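Local coordinates for penicillin-binding protein 1A (Mycobacterium tuberculosis, PDB 5CXW) that builds the mycobacterial cell wall, its penicillin-sensitive transpeptidase domain, the part described here, cross-linking the peptides of peptidoglycan, at residues V64-P69 against K349-G354. Residues are numbered along the deposited sequence; the frame is centred on the assembly and turned at random.
Sequences VVSIDP and KATMDG
Val64 and Ser66 of strand 60-67 face Thr351 of helix 343-356, and the backbones stay well apart: the CA atoms of Val64 and Thr351 are 8.6 Å from each other, and those of Ser66 and Met352 are 8.5 Å apart. The contact is left to side chains, whose atoms make all the closest approaches, and it buries just 101 Å² summed over both sides. The strand's alternation selects them, Val64 and Ser66 pointing their CB atoms toward the helix while Val65 points away, against Val211 of helix 211-222. In the transpeptidase fold, of the beta-lactamase clan, this is the last helix of the chain lying on one face of the central antiparallel sheet, with helix 211-222 on the other.

The methyl of Thr351 carries the contact. With OG1 anti to the carbonyl carbon (chi1 -63°), CG2 is left anti to the backbone N and reaches the strand. There Thr351 CG2 makes van der Waals contacts with Val64 CG1 at 4.1 Å and Ser66 OG at 3.9 Å. Val64 and Thr351 pass alongside each other in opposite directions. Both hydroxyls have partners outside the contact: Thr351 OG1 bonds back to the carbonyl O of Ile347 in its own helix, and Ser66 OG pairs with Thr317 OG1 on the adjacent strand 315-323. Helix 39-53 closes the same buried region, with Val49 on Val64 and with Ala45 and Ala48 on Thr351.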
loop_
_atom_site.group_PDB
_atom_site.type_symbol
_atom_site.label_atom_id
_atom_site.label_comp_id
_atom_site.label_asym_id
_atom_site.label_seq_id
_atom_site.Cartn_x
_atom_site.Cartn_y
_atom_site.Cartn_z
ATOM N N VAL A 64 -0.084 10.160 0.649
ATOM C CA VAL A 64 1.099 9.492 0.101
ATOM C C VAL A 64 2.033 9.128 1.244
ATOM O O VAL A 64 2.349 9.960 2.095
ATOM C CB VAL A 64 1.891 10.419 -0.829
ATOM C CG1 VAL A 64 3.048 9.685 -1.488
ATOM C CG2 VAL A 64 1.008 11.032 -1.911
ATOM N N VAL A 65 2.456 7.883 1.306
ATOM C CA VAL A 65 3.489 7.455 2.253
ATOM C C VAL A 65 4.547 6.645 1.524
ATOM O O VAL A 65 4.204 5.727 0.764
ATOM C CB VAL A 65 2.886 6.604 3.383
ATOM C CG1 VAL A 65 3.992 6.212 4.381
ATOM C CG2 VAL A 65 1.808 7.385 4.085
ATOM N N SER A 66 5.830 7.023 1.711
ATOM C CA SER A 66 6.927 6.320 1.133
ATOM C C SER A 66 7.819 5.797 2.257
ATOM O O SER A 66 8.212 6.612 3.166
ATOM C CB SER A 66 7.763 7.260 0.271
ATOM O OG SER A 66 7.002 7.800 -0.814
ATOM N N ILE A 67 8.139 4.508 2.195
ATOM C CA ILE A 67 8.955 3.837 3.199
ATOM C C ILE A 67 10.174 3.164 2.566
ATOM O O ILE A 67 10.092 2.573 1.469
ATOM C CB ILE A 67 8.089 2.792 3.917
ATOM C CG1 ILE A 67 7.130 3.554 4.875
ATOM C CG2 ILE A 67 8.929 1.827 4.754
ATOM C CD1 ILE A 67 6.064 2.723 5.489
ATOM N N ASP A 68 11.314 3.291 3.241
ATOM C CA ASP A 68 12.544 2.602 2.896
ATOM C C ASP A 68 12.464 1.116 3.293
ATOM O O ASP A 68 12.446 0.789 4.480
ATOM C CB ASP A 68 13.700 3.289 3.606
ATOM C CG ASP A 68 15.059 2.743 3.214
ATOM O OD1 ASP A 68 15.148 1.681 2.566
ATOM O OD2 ASP A 68 16.044 3.449 3.599
ATOM N N PRO A 69 12.397 0.184 2.311
ATOM C CA PRO A 69 12.329 -1.214 2.677
ATOM C C PRO A 69 13.527 -1.767 3.445
ATOM O O PRO A 69 13.442 -2.846 4.080
ATOM C CB PRO A 69 12.199 -1.931 1.294
ATOM C CG PRO A 69 11.610 -0.875 0.385
ATOM C CD PRO A 69 12.391 0.339 0.844
ATOM N N LYS A 349 3.797 7.676 -9.564
ATOM C CA LYS A 349 4.911 7.722 -10.521
ATOM C C LYS A 349 5.786 8.961 -10.286
ATOM O O LYS A 349 7.034 8.902 -10.301
ATOM C CB LYS A 349 4.393 7.695 -11.971
ATOM C CG LYS A 349 5.494 8.105 -12.988
ATOM C CD LYS A 349 5.109 7.801 -14.418
ATOM C CE LYS A 349 6.033 8.547 -15.363
ATOM N NZ LYS A 349 7.432 8.010 -15.314
ATOM N N ALA A 350 5.131 10.110 -10.132
ATOM C CA ALA A 350 5.847 11.373 -9.952
ATOM C C ALA A 350 6.601 11.387 -8.638
ATOM O O ALA A 350 7.764 11.844 -8.582
ATOM C CB ALA A 350 4.886 12.526 -10.011
ATOM N N THR A 351 5.988 10.839 -7.604
ATOM C CA THR A 351 6.658 10.785 -6.300
ATOM C C THR A 351 7.870 9.862 -6.386
ATOM O O THR A 351 8.976 10.186 -5.901
ATOM C CB THR A 351 5.672 10.266 -5.246
ATOM O OG1 THR A 351 4.559 11.195 -5.102
ATOM C CG2 THR A 351 6.395 10.145 -3.866
ATOM N N MET A 352 7.659 8.686 -6.995
ATOM C CA MET A 352 8.750 7.693 -7.100
ATOM C C MET A 352 9.917 8.232 -7.946
ATOM O O MET A 352 11.070 8.191 -7.518
ATOM C CB MET A 352 8.254 6.360 -7.630
ATOM C CG MET A 352 7.397 5.606 -6.594
ATOM S SD MET A 352 8.360 4.899 -5.251
ATOM C CE MET A 352 8.946 3.353 -5.964
ATOM N N ASP A 353 9.584 8.764 -9.108
ATOM C CA ASP A 353 10.585 9.305 -10.049
ATOM C C ASP A 353 11.397 10.415 -9.341
ATOM O O ASP A 353 12.635 10.448 -9.378
ATOM C CB ASP A 353 9.905 9.877 -11.308
ATOM C CG ASP A 353 9.434 8.800 -12.295
ATOM O OD1 ASP A 353 9.945 7.646 -12.222
ATOM O OD2 ASP A 353 8.654 9.162 -13.202
ATOM N N GLY A 354 10.686 11.331 -8.686
ATOM C CA GLY A 354 11.342 12.388 -7.951
ATOM C C GLY A 354 12.210 11.939 -6.787
ATOM O O GLY A 354 13.306 12.481 -6.569
#